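Local structure of putative hydroxymethylglutaryl-CoA synthase (Streptococcus mutans, 3SQZ) at residues K54-A59 / P182-Q187; M217-P222 / P228-M233; A93-T98 / Q361-R366. The protein probably makes 3-hydroxy-3-methylglutaryl-CoA by condensing acetyl-CoA with acetoacetyl-CoA, and holds bound coenzyme A in this crystal. All blocks are in the same frame, centred on the assembly; numbering follows the deposited sequence.

Contact 1 of 3, residues K54-A59 / P182-Q187; sequences KDLAEA and PGESTQ. With COA (coenzyme A), chain D.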
loop_
_atom_site.group_PDB
_atom_site.type_symbol
_atom_site.label_atom_id
_atom_site.label_comp_id
_atom_site.label_asym_id
_atom_site.label_seq_id
_atom_site.Cartn_x
_atom_site.Cartn_y
_atom_site.Cartn_z
ATOM N N LYS A 54 18.385 -0.878 -12.854
ATOM C CA LYS A 54 19.670 -1.015 -13.526
ATOM C C LYS A 54 20.445 0.302 -13.502
ATOM O O LYS A 54 21.678 0.298 -13.441
ATOM C CB LYS A 54 19.482 -1.509 -14.956
ATOM C CG LYS A 54 18.751 -0.536 -15.845
ATOM C CD LYS A 54 18.438 -1.153 -17.189
ATOM C CE LYS A 54 17.785 -0.134 -18.089
ATOM N NZ LYS A 54 17.380 -0.737 -19.382
ATOM N N ASP A 55 19.733 1.426 -13.564
ATOM C CA ASP A 55 20.383 2.731 -13.484
ATOM C C ASP A 55 20.952 2.981 -12.084
ATOM O O ASP A 55 22.060 3.502 -11.940
ATOM C CB ASP A 55 19.429 3.864 -13.874
ATOM C CG ASP A 55 19.107 3.887 -15.361
ATOM O OD1 ASP A 55 19.855 3.277 -16.160
ATOM O OD2 ASP A 55 18.118 4.542 -15.749
ATOM N N LEU A 56 20.184 2.630 -11.053
ATOM C CA LEU A 56 20.660 2.760 -9.683
ATOM C C LEU A 56 21.892 1.876 -9.479
ATOM O O LEU A 56 22.884 2.303 -8.888
ATOM C CB LEU A 56 19.555 2.391 -8.695
ATOM C CG LEU A 56 19.932 2.515 -7.216
ATOM C CD1 LEU A 56 20.265 3.959 -6.833
ATOM C CD2 LEU A 56 18.814 1.976 -6.327
ATOM N N ALA A 57 21.838 0.648 -9.988
ATOM C CA ALA A 57 22.959 -0.275 -9.849
ATOM C C ALA A 57 24.225 0.313 -10.457
ATOM O O ALA A 57 25.296 0.274 -9.848
ATOM C CB ALA A 57 22.627 -1.614 -10.491
ATOM N N GLU A 58 24.096 0.862 -11.659
ATOM C CA GLU A 58 25.237 1.451 -12.348
ATOM C C GLU A 58 25.834 2.600 -11.537
ATOM O O GLU A 58 27.050 2.692 -11.381
ATOM C CB GLU A 58 24.835 1.943 -13.737
ATOM C CG GLU A 58 25.941 2.710 -14.439
ATOM C CD GLU A 58 25.537 3.191 -15.812
ATOM N N ALA A 59 24.979 3.472 -11.012
ATOM C CA ALA A 59 25.458 4.628 -10.262
ATOM C C ALA A 59 26.131 4.215 -8.959
ATOM O O ALA A 59 27.085 4.856 -8.515
ATOM C CB ALA A 59 24.320 5.595 -9.989
ATOM N N PRO A 182 21.298 1.025 2.585
ATOM C CA PRO A 182 20.821 -0.268 2.085
ATOM C C PRO A 182 19.377 -0.180 1.585
ATOM O O PRO A 182 19.037 -0.829 0.599
ATOM C CB PRO A 182 20.935 -1.174 3.314
ATOM C CG PRO A 182 22.051 -0.574 4.108
ATOM C CD PRO A 182 21.893 0.913 3.928
ATOM N N GLY A 183 18.545 0.621 2.241
ATOM C CA GLY A 183 17.151 0.733 1.860
ATOM C C GLY A 183 16.872 1.556 0.616
ATOM O O GLY A 183 15.729 1.626 0.180
ATOM N N GLU A 184 17.898 2.172 0.034
ATOM C CA GLU A 184 17.674 2.992 -1.148
ATOM C C GLU A 184 17.010 2.190 -2.261
ATOM O O GLU A 184 16.195 2.715 -3.033
ATOM C CB GLU A 184 18.991 3.588 -1.646
ATOM C CG GLU A 184 18.767 4.669 -2.675
ATOM C CD GLU A 184 20.048 5.318 -3.176
ATOM O OE1 GLU A 184 19.936 6.374 -3.825
ATOM O OE2 GLU A 184 21.159 4.791 -2.935
ATOM N N SER A 185 17.363 0.912 -2.338
ATOM C CA SER A 185 16.820 0.039 -3.360
ATOM C C SER A 185 15.390 -0.423 -3.074
ATOM O O SER A 185 14.782 -1.056 -3.933
ATOM C CB SER A 185 17.718 -1.179 -3.527
ATOM O OG SER A 185 17.833 -1.850 -2.292
ATOM N N THR A 186 14.872 -0.135 -1.877
ATOM C CA THR A 186 13.499 -0.501 -1.519
ATOM C C THR A 186 12.649 0.736 -1.243
ATOM O O THR A 186 11.797 0.750 -0.337
ATOM C CB THR A 186 13.440 -1.507 -0.344
ATOM O OG1 THR A 186 14.070 -0.959 0.821
ATOM C CG2 THR A 186 14.143 -2.793 -0.732
ATOM N N GLN A 187 12.867 1.757 -2.066
ATOM C CA GLN A 187 12.058 2.970 -2.056
ATOM C C GLN A 187 10.821 2.792 -2.942
ATOM O O GLN A 187 10.649 1.742 -3.570
ATOM C CB GLN A 187 12.930 4.162 -2.465
ATOM C CG GLN A 187 13.937 4.480 -1.365
ATOM C CD GLN A 187 14.925 5.587 -1.669
ATOM O OE1 GLN A 187 15.315 6.325 -0.763
ATOM N NE2 GLN A 187 15.375 5.688 -2.918
HETATM N N1A COA D . 22.825 -11.868 -7.618
HETATM C C2A COA D . 21.685 -12.290 -7.033
HETATM N N3A COA D . 21.386 -11.905 -5.738
HETATM C C4A COA D . 22.248 -11.098 -5.063
HETATM C C5A COA D . 23.430 -10.659 -5.659
HETATM C C6A COA D . 23.719 -11.034 -6.917
HETATM N N6A COA D . 24.926 -10.585 -7.546
HETATM N N7A COA D . 24.102 -9.868 -4.763
HETATM C C8A COA D . 23.383 -9.807 -3.637
HETATM N N9A COA D . 22.229 -10.604 -3.839
HETATM C C1B COA D . 21.097 -10.710 -2.929
HETATM C C2B COA D . 20.991 -11.708 -1.743
HETATM O O2B COA D . 21.678 -12.855 -1.521
HETATM C C3B COA D . 19.602 -11.384 -1.220
HETATM O O3B COA D . 18.531 -12.243 -1.193
HETATM P P3B COA D . 18.408 -13.384 -0.158
HETATM O O7A COA D . 17.988 -12.769 1.228
HETATM O O8A COA D . 17.273 -14.294 -0.726
HETATM O O9A COA D . 19.714 -14.127 -0.054
HETATM C C4B COA D . 19.512 -9.930 -1.484
HETATM O O4B COA D . 19.919 -9.853 -2.865
HETATM C C5B COA D . 19.721 -8.852 -0.475
HETATM O O5B COA D . 21.091 -8.910 -0.182
HETATM P P1A COA D . 21.712 -7.929 0.893
HETATM O O1A COA D . 20.960 -8.093 2.273
HETATM O O2A COA D . 23.194 -8.207 1.040
HETATM O O3A COA D . 21.463 -6.461 0.326
HETATM P P2A COA D . 21.515 -5.137 1.200
HETATM O O4A COA D . 22.592 -5.253 2.343
HETATM O O5A COA D . 21.837 -3.964 0.302
HETATM O O6A COA D . 20.083 -4.908 1.876
HETATM C CBP COA D . 17.663 -4.970 2.087
HETATM C CCP COA D . 18.888 -5.363 1.298
HETATM C CDP COA D . 17.737 -5.595 3.439
HETATM C CEP COA D . 16.411 -5.444 1.390
HETATM C CAP COA D . 17.658 -3.471 2.189
HETATM O OAP COA D . 17.333 -2.875 0.999
HETATM C C9P COA D . 16.781 -2.959 3.315
HETATM O O9P COA D . 17.113 -3.022 4.495
HETATM N N8P COA D . 15.517 -2.326 2.898
HETATM C C7P COA D . 14.509 -1.945 3.869
HETATM C C6P COA D . 13.775 -3.120 4.482
HETATM C C5P COA D . 12.619 -2.701 5.392
HETATM O O5P COA D . 12.093 -1.617 5.280
HETATM N N4P COA D . 12.102 -3.660 6.331
HETATM C C3P COA D . 10.923 -3.323 7.143
HETATM C C2P COA D . 9.654 -4.063 6.824
HETATM S S1P COA D . 9.796 -5.810 6.633
#

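Contact 2 of 3, residues M217-P222 / P228-M233; sequences MDFWRP and PYVNGM. With COA (coenzyme A), chain D.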
loop_
_atom_site.group_PDB
_atom_site.type_symbol
_atom_site.label_atom_id
_atom_site.label_comp_id
_atom_site.label_asym_id
_atom_site.label_seq_id
_atom_site.Cartn_x
_atom_site.Cartn_y
_atom_site.Cartn_z
ATOM N N MET A 217 12.721 -3.196 17.468
ATOM C CA MET A 217 13.195 -2.054 16.703
ATOM C C MET A 217 13.875 -2.509 15.412
ATOM O O MET A 217 15.072 -2.307 15.206
ATOM C CB MET A 217 14.077 -1.134 17.554
ATOM C CG MET A 217 13.294 -0.471 18.685
ATOM S SD MET A 217 11.964 0.605 18.063
ATOM C CE MET A 217 12.781 2.200 18.112
ATOM N N ASP A 218 13.093 -3.149 14.541
ATOM C CA ASP A 218 13.587 -3.558 13.231
ATOM C C ASP A 218 13.641 -2.398 12.236
ATOM O O ASP A 218 14.527 -2.353 11.378
ATOM C CB ASP A 218 12.763 -4.728 12.670
ATOM C CG ASP A 218 11.273 -4.415 12.533
ATOM O OD1 ASP A 218 10.683 -4.854 11.517
ATOM O OD2 ASP A 218 10.678 -3.778 13.434
ATOM N N PHE A 219 12.675 -1.488 12.335
ATOM C CA PHE A 219 12.544 -0.337 11.442
ATOM C C PHE A 219 11.722 0.663 12.232
ATOM O O PHE A 219 10.730 0.289 12.866
ATOM C CB PHE A 219 11.825 -0.778 10.149
ATOM C CG PHE A 219 11.328 0.344 9.245
ATOM C CD1 PHE A 219 11.824 0.483 7.954
ATOM C CD2 PHE A 219 10.296 1.185 9.641
ATOM C CE1 PHE A 219 11.338 1.461 7.103
ATOM C CE2 PHE A 219 9.817 2.172 8.806
ATOM C CZ PHE A 219 10.334 2.305 7.525
ATOM N N TRP A 220 12.136 1.922 12.197
ATOM C CA TRP A 220 11.392 2.989 12.859
ATOM C C TRP A 220 11.862 4.325 12.308
ATOM O O TRP A 220 12.860 4.386 11.577
ATOM C CB TRP A 220 11.549 2.914 14.386
ATOM C CG TRP A 220 12.902 3.290 14.928
ATOM C CD1 TRP A 220 13.211 4.434 15.607
ATOM C CD2 TRP A 220 14.114 2.510 14.894
ATOM N NE1 TRP A 220 14.527 4.427 15.983
ATOM C CE2 TRP A 220 15.107 3.255 15.567
ATOM C CE3 TRP A 220 14.454 1.254 14.368
ATOM C CZ2 TRP A 220 16.419 2.791 15.727
ATOM C CZ3 TRP A 220 15.760 0.793 14.521
ATOM C CH2 TRP A 220 16.727 1.562 15.195
ATOM N N ARG A 221 11.146 5.398 12.630
ATOM C CA ARG A 221 11.516 6.700 12.090
ATOM C C ARG A 221 11.249 7.820 13.087
ATOM O O ARG A 221 10.133 8.347 13.162
ATOM C CB ARG A 221 10.831 6.977 10.749
ATOM C CG ARG A 221 11.381 8.224 10.097
ATOM C CD ARG A 221 10.997 8.356 8.638
ATOM N NE ARG A 221 9.575 8.611 8.413
ATOM C CZ ARG A 221 8.994 9.806 8.473
ATOM N NH1 ARG A 221 9.685 10.876 8.851
ATOM N NH2 ARG A 221 7.702 9.920 8.199
ATOM N N PRO A 222 12.270 8.189 13.868
ATOM C CA PRO A 222 12.111 9.269 14.848
ATOM C C PRO A 222 11.745 10.593 14.190
ATOM O O PRO A 222 11.897 10.776 12.981
ATOM C CB PRO A 222 13.489 9.347 15.511
ATOM C CG PRO A 222 14.013 7.946 15.407
ATOM C CD PRO A 222 13.555 7.487 14.039
ATOM N N PRO A 228 14.014 6.421 7.619
ATOM C CA PRO A 228 13.981 5.512 8.765
ATOM C C PRO A 228 15.345 4.944 9.119
ATOM O O PRO A 228 16.286 4.982 8.318
ATOM C CB PRO A 228 13.074 4.384 8.271
ATOM C CG PRO A 228 13.313 4.353 6.807
ATOM C CD PRO A 228 13.471 5.789 6.406
ATOM N N TYR A 229 15.431 4.423 10.338
ATOM C CA TYR A 229 16.508 3.530 10.741
ATOM C C TYR A 229 16.001 2.109 10.576
ATOM O O TYR A 229 14.850 1.817 10.883
ATOM C CB TYR A 229 16.939 3.810 12.185
ATOM C CG TYR A 229 17.413 5.229 12.336
ATOM C CD1 TYR A 229 18.548 5.668 11.674
ATOM C CD2 TYR A 229 16.694 6.149 13.084
ATOM C CE1 TYR A 229 18.966 6.979 11.769
ATOM C CE2 TYR A 229 17.104 7.450 13.188
ATOM C CZ TYR A 229 18.236 7.864 12.527
ATOM O OH TYR A 229 18.636 9.170 12.637
ATOM N N VAL A 230 16.850 1.226 10.066
ATOM C CA VAL A 230 16.398 -0.128 9.769
ATOM C C VAL A 230 17.547 -1.121 9.844
ATOM O O VAL A 230 18.655 -0.839 9.388
ATOM C CB VAL A 230 15.662 -0.204 8.394
ATOM C CG1 VAL A 230 16.508 0.396 7.271
ATOM C CG2 VAL A 230 15.233 -1.630 8.056
ATOM N N ASN A 231 17.275 -2.268 10.453
ATOM C CA ASN A 231 18.184 -3.407 10.449
ATOM C C ASN A 231 17.528 -4.420 9.522
ATOM O O ASN A 231 16.604 -5.130 9.912
ATOM C CB ASN A 231 18.326 -3.953 11.878
ATOM C CG ASN A 231 19.310 -5.113 11.990
ATOM O OD1 ASN A 231 19.945 -5.301 13.036
ATOM N ND2 ASN A 231 19.428 -5.899 10.933
ATOM N N GLY A 232 17.963 -4.445 8.267
ATOM C CA GLY A 232 17.261 -5.198 7.242
ATOM C C GLY A 232 17.144 -6.682 7.526
ATOM O O GLY A 232 16.076 -7.274 7.396
ATOM N N MET A 233 18.248 -7.298 7.918
ATOM C CA MET A 233 18.243 -8.733 8.171
ATOM C C MET A 233 17.368 -9.089 9.369
ATOM O O MET A 233 16.622 -10.070 9.344
ATOM C CB MET A 233 19.669 -9.226 8.391
HETATM N N1A COA D . 22.825 -11.868 -7.618
HETATM C C2A COA D . 21.685 -12.290 -7.033
HETATM N N3A COA D . 21.386 -11.905 -5.738
HETATM C C4A COA D . 22.248 -11.098 -5.063
HETATM C C5A COA D . 23.430 -10.659 -5.659
HETATM C C6A COA D . 23.719 -11.034 -6.917
HETATM N N6A COA D . 24.926 -10.585 -7.546
HETATM N N7A COA D . 24.102 -9.868 -4.763
HETATM C C8A COA D . 23.383 -9.807 -3.637
HETATM N N9A COA D . 22.229 -10.604 -3.839
HETATM C C1B COA D . 21.097 -10.710 -2.929
HETATM C C2B COA D . 20.991 -11.708 -1.743
HETATM O O2B COA D . 21.678 -12.855 -1.521
HETATM C C3B COA D . 19.602 -11.384 -1.220
HETATM O O3B COA D . 18.531 -12.243 -1.193
HETATM P P3B COA D . 18.408 -13.384 -0.158
HETATM O O7A COA D . 17.988 -12.769 1.228
HETATM O O8A COA D . 17.273 -14.294 -0.726
HETATM O O9A COA D . 19.714 -14.127 -0.054
HETATM C C4B COA D . 19.512 -9.930 -1.484
HETATM O O4B COA D . 19.919 -9.853 -2.865
HETATM C C5B COA D . 19.721 -8.852 -0.475
HETATM O O5B COA D . 21.091 -8.910 -0.182
HETATM P P1A COA D . 21.712 -7.929 0.893
HETATM O O1A COA D . 20.960 -8.093 2.273
HETATM O O2A COA D . 23.194 -8.207 1.040
HETATM O O3A COA D . 21.463 -6.461 0.326
HETATM P P2A COA D . 21.515 -5.137 1.200
HETATM O O4A COA D . 22.592 -5.253 2.343
HETATM O O5A COA D . 21.837 -3.964 0.302
HETATM O O6A COA D . 20.083 -4.908 1.876
HETATM C CBP COA D . 17.663 -4.970 2.087
HETATM C CCP COA D . 18.888 -5.363 1.298
HETATM C CDP COA D . 17.737 -5.595 3.439
HETATM C CEP COA D . 16.411 -5.444 1.390
HETATM C CAP COA D . 17.658 -3.471 2.189
HETATM O OAP COA D . 17.333 -2.875 0.999
HETATM C C9P COA D . 16.781 -2.959 3.315
HETATM O O9P COA D . 17.113 -3.022 4.495
HETATM N N8P COA D . 15.517 -2.326 2.898
HETATM C C7P COA D . 14.509 -1.945 3.869
HETATM C C6P COA D . 13.775 -3.120 4.482
HETATM C C5P COA D . 12.619 -2.701 5.392
HETATM O O5P COA D . 12.093 -1.617 5.280
HETATM N N4P COA D . 12.102 -3.660 6.331
HETATM C C3P COA D . 10.923 -3.323 7.143
HETATM C C2P COA D . 9.654 -4.063 6.824
HETATM S S1P COA D . 9.796 -5.810 6.633
#

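Contact 3 of 3, residues A93-T98 / Q361-R366; sequences ANEILT and QLQTNR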
loop_
_atom_site.group_PDB
_atom_site.type_symbol
_atom_site.label_atom_id
_atom_site.label_comp_id
_atom_site.label_asym_id
_atom_site.label_seq_id
_atom_site.Cartn_x
_atom_site.Cartn_y
_atom_site.Cartn_z
ATOM N N ALA A 93 -8.377 7.734 -4.617
ATOM C CA ALA A 93 -9.815 7.763 -4.404
ATOM C C ALA A 93 -10.548 8.303 -5.639
ATOM O O ALA A 93 -11.636 7.844 -5.988
ATOM C CB ALA A 93 -10.142 8.598 -3.191
ATOM N N ASN A 94 -9.946 9.285 -6.297
ATOM C CA ASN A 94 -10.546 9.873 -7.484
ATOM C C ASN A 94 -10.730 8.832 -8.589
ATOM O O ASN A 94 -11.621 8.959 -9.422
ATOM C CB ASN A 94 -9.669 11.026 -7.961
ATOM C CG ASN A 94 -10.290 11.810 -9.084
ATOM O OD1 ASN A 94 -11.357 12.403 -8.938
ATOM N ND2 ASN A 94 -9.611 11.837 -10.212
ATOM N N GLU A 95 -9.891 7.794 -8.573
ATOM C CA GLU A 95 -9.986 6.691 -9.524
ATOM C C GLU A 95 -11.312 5.938 -9.423
ATOM O O GLU A 95 -11.764 5.361 -10.413
ATOM C CB GLU A 95 -8.838 5.695 -9.300
ATOM C CG GLU A 95 -7.447 6.185 -9.673
ATOM C CD GLU A 95 -7.148 6.039 -11.160
ATOM O OE1 GLU A 95 -7.288 4.923 -11.703
ATOM O OE2 GLU A 95 -6.749 7.039 -11.784
ATOM N N ILE A 96 -11.919 5.910 -8.235
ATOM C CA ILE A 96 -13.041 5.004 -7.993
ATOM C C ILE A 96 -14.348 5.631 -7.501
ATOM O O ILE A 96 -15.394 5.011 -7.622
ATOM C CB ILE A 96 -12.652 3.862 -7.015
ATOM C CG1 ILE A 96 -12.090 4.424 -5.704
ATOM C CG2 ILE A 96 -11.660 2.916 -7.681
ATOM C CD1 ILE A 96 -12.045 3.416 -4.560
ATOM N N LEU A 97 -14.312 6.838 -6.944
ATOM C CA LEU A 97 -15.522 7.355 -6.292
ATOM C C LEU A 97 -16.525 7.968 -7.254
ATOM O O LEU A 97 -16.166 8.728 -8.145
ATOM C CB LEU A 97 -15.191 8.395 -5.230
ATOM C CG LEU A 97 -14.380 7.899 -4.036
ATOM C CD1 LEU A 97 -14.277 8.996 -2.991
ATOM C CD2 LEU A 97 -14.941 6.608 -3.441
ATOM N N THR A 98 -17.793 7.650 -7.038
ATOM C CA THR A 98 -18.888 8.282 -7.753
ATOM C C THR A 98 -19.540 9.352 -6.883
ATOM O O THR A 98 -19.256 9.463 -5.692
ATOM C CB THR A 98 -19.971 7.260 -8.079
ATOM O OG1 THR A 98 -20.483 6.730 -6.849
ATOM C CG2 THR A 98 -19.421 6.144 -8.961
ATOM N N GLN A 361 -14.799 -4.564 -11.815
ATOM C CA GLN A 361 -14.351 -3.415 -11.036
ATOM C C GLN A 361 -12.867 -3.139 -11.221
ATOM O O GLN A 361 -12.344 -2.189 -10.650
ATOM C CB GLN A 361 -14.655 -3.618 -9.547
ATOM C CG GLN A 361 -16.121 -3.828 -9.217
ATOM C CD GLN A 361 -17.036 -2.829 -9.901
ATOM O OE1 GLN A 361 -18.060 -3.211 -10.469
ATOM N NE2 GLN A 361 -16.675 -1.550 -9.862
ATOM N N LEU A 362 -12.191 -3.962 -12.020
ATOM C CA LEU A 362 -10.735 -3.890 -12.146
ATOM C C LEU A 362 -10.322 -3.154 -13.411
ATOM O O LEU A 362 -11.159 -2.769 -14.229
ATOM C CB LEU A 362 -10.136 -5.302 -12.152
ATOM C CG LEU A 362 -10.498 -6.225 -10.988
ATOM C CD1 LEU A 362 -9.879 -7.608 -11.171
ATOM C CD2 LEU A 362 -10.078 -5.599 -9.666
ATOM N N GLN A 363 -9.018 -2.954 -13.564
ATOM C CA GLN A 363 -8.454 -2.389 -14.787
ATOM C C GLN A 363 -7.540 -3.403 -15.441
ATOM O O GLN A 363 -6.926 -4.221 -14.753
ATOM C CB GLN A 363 -7.697 -1.092 -14.493
ATOM C CG GLN A 363 -8.592 0.028 -13.979
ATOM C CD GLN A 363 -7.838 1.308 -13.673
ATOM O OE1 GLN A 363 -6.646 1.413 -13.933
ATOM N NE2 GLN A 363 -8.535 2.285 -13.104
ATOM N N THR A 364 -7.451 -3.349 -16.764
ATOM C CA THR A 364 -6.624 -4.285 -17.518
ATOM C C THR A 364 -5.319 -3.687 -18.024
ATOM O O THR A 364 -4.433 -4.425 -18.442
ATOM C CB THR A 364 -7.374 -4.856 -18.729
ATOM O OG1 THR A 364 -7.866 -3.770 -19.524
ATOM C CG2 THR A 364 -8.520 -5.746 -18.279
ATOM N N ASN A 365 -5.201 -2.361 -18.018
ATOM C CA ASN A 365 -4.032 -1.709 -18.607
ATOM C C ASN A 365 -3.135 -1.025 -17.580
ATOM O O ASN A 365 -2.435 -0.066 -17.904
ATOM C CB ASN A 365 -4.452 -0.709 -19.690
ATOM C CG ASN A 365 -5.249 0.446 -19.138
ATOM O OD1 ASN A 365 -5.777 0.380 -18.027
ATOM N ND2 ASN A 365 -5.349 1.516 -19.917
ATOM N N ARG A 366 -3.120 -1.533 -16.350
ATOM C CA ARG A 366 -2.354 -0.846 -15.315
ATOM C C ARG A 366 -0.845 -0.881 -15.579
ATOM O O ARG A 366 -0.136 0.090 -15.323
ATOM C CB ARG A 366 -2.692 -1.382 -13.925
ATOM C CG ARG A 366 -2.438 -0.371 -12.846
ATOM C CD ARG A 366 -2.906 -0.872 -11.495
ATOM N NE ARG A 366 -4.330 -1.203 -11.427
ATOM C CZ ARG A 366 -5.302 -0.342 -11.109
ATOM N NH1 ARG A 366 -5.039 0.943 -10.891
ATOM N NH2 ARG A 366 -6.553 -0.765 -11.026
HETATM O O HOH W 1 -7.099 2.774 -10.000
HETATM O O HOH W 2 -5.164 3.647 -13.042
HETATM O O HOH W 3 -8.479 5.245 -14.140
#

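Contact 1 of 3, residues K54-A59 / P182-Q187
The wall of the coenzyme A pocket is backed here by helix 53-60, where Leu56 packs on Glu184 and Ser185. CG of Leu56 lies anti to the backbone N (chi1 -179°), which carries both methyls across to the loop. Leu56 CD1 touches the carboxylate of Glu184, 3.9 Å from OE1. The other methyl, Leu56 CD2, rests 4.1 Å from Ser185 CA. This is plain van der Waals packing, with the methyls against a carboxylate and the backbone of Ser185. The carboxylate is buried and is satisfied by Arg60 through a salt bridge, and by Tyr381 OH and Gly180 N. Phe67 of helix 64-71 touches both Leu56 and Ser185.

Segment 182-187 joins strands 166-175 and 188-198, which are antiparallel neighbours in the large mixed sheet of this thiolase-fold enzyme. Its other side grips the pantetheine arm. Pro182 O accepts a hydrogen bond from coenzyme A OAP at 2.7 Å. Thr186 OG1 accepts one from coenzyme A N8P at 2.9 Å. The same hydroxyl donates to Gly183 O at 3.1 Å. Gly183 O also takes the backbone N of Thr186, and both donors reach it from one face of its plane, which probably helps to hold the threonine hydroxyl in place for coenzyme A.

Contact 2 of 3, residues M217-P222 / P228-M233
Trp220 and Tyr229 form the hydrogen-bonded pair of a short antiparallel ladder. Trp220 N donates to Tyr229 O at 3.0 Å, and Tyr229 N returns a bond to Trp220 O at 2.9 Å. A third backbone bond runs from Asn231 N to Asp218 O, also 2.9 Å. Between them, Phe219 and Val230 make a non-hydrogen-bonded pair. Here CA-H...O contacts join Phe219 CA to Tyr229 O and Val230 CA to Asp218 O.

Two CH-pi contacts add to the ladder. Trp220 CG sits between its backbone N and carbonyl carbon (chi1 71°), which lays the indole beside Tyr229. Tyr229 CB lies over one indole face, 3.7 Å from the centroid of the six-membered ring and 10° off its normal. Met217 CE covers the opposite face, so the indole is sandwiched, which should limit its tilt. Pro228 CB sits over a face of the Phe219 ring, 3.8 Å from its centroid.

The strands 219-220 and 229-230 make a beta hairpin that leads into helix 232-254, with Asn231 at the N-cap position. Its Phe219 and Val230 side lines the coenzyme A pocket. Phe219 CD1 lies 3.4 Å from coenzyme A O5P, and the same ring touches Glu113, a predicted catalytic residue.

Pro222 adds an apolar contact, with its CD 3.5 Å from CD2 at the edge of the Tyr229 ring.

The polar side chains have partners beyond the hairpin. Buried Asp218 is held by Ser235, Tyr341, Ser343 and Gly344. The guanidinium of Arg221 bonds to the carbonyls of Thr225 and Glu113.

Contact 3 of 3, residues A93-T98 / Q361-R366
Glu95 reaches Gln363 at the surface, with three waters around the bond, and its carboxylate does the touching. Its CB points toward segment 361-366 and lies 3.5 Å from water 1. Glu95 CG is as near to this water, at 3.4 Å. The chain then bends at CG (chi2 -83°), which turns the carboxylate toward the amide of Gln363. At the tip, OE1 takes the one direct bond of the contact. Gln363 NE2 donates to Glu95 OE1 at 3.2 Å, with an N-H...O angle of 162°. The oxygen lies in the amide plane of Gln363 and is met nearly along its own C-O axis. The two flat groups are turned 60° against each other.

Three waters also donate to Glu95 OE1, so four donors surround this oxygen. Water 1, at 2.7 Å from Glu95 OE1, goes on to Arg366 NH1. Water 2 binds Gln363 OE1 as well, at 2.8 Å. Water 3 accepts only a weak bond from Gln363 NE2.

Glu95 lies near the C-terminal end of the helix that begins at residue 85, which packs on strand 166-175 of the central sheet through Ala93. On the other side, segment 361-366 connects strand 346-354 to helix 366-371.

Gln363 is fixed by further partners. Its OE1 accepts from Lys369 NZ and lies above one face of the Arg366 guanidinium, displaced toward its rim. Arg366 forms a salt bridge with Glu325, which also receives Gln363 N. Water 1 bridges the opposite charges of Glu95 and Arg366, whose attraction is probably weakened by the 4.6 Å between Glu95 OE1 and Arg366 NH1.

How the contacts relate
From the N terminus, residues 54-59 open contact 1 and residues 93-98 then open contact 3. Contact 1 closes first, at 182-187, so these two long loops cross. It ties an early helix to the loop between two neighbouring strands of the central sheet. Contact 2 comes next, between 217 and 233. It is a local hairpin closure, and it falls wholly within the long loop that contact 3 completes at 361-366. Contact 3 links the N-terminal and C-terminal family regions at the surface. Contacts 1 and 2 both touch coenzyme A, their nearest atoms about 5 Å apart. Contact 3 lies away from this pocket, its centre about 30 Å from that of contact 1.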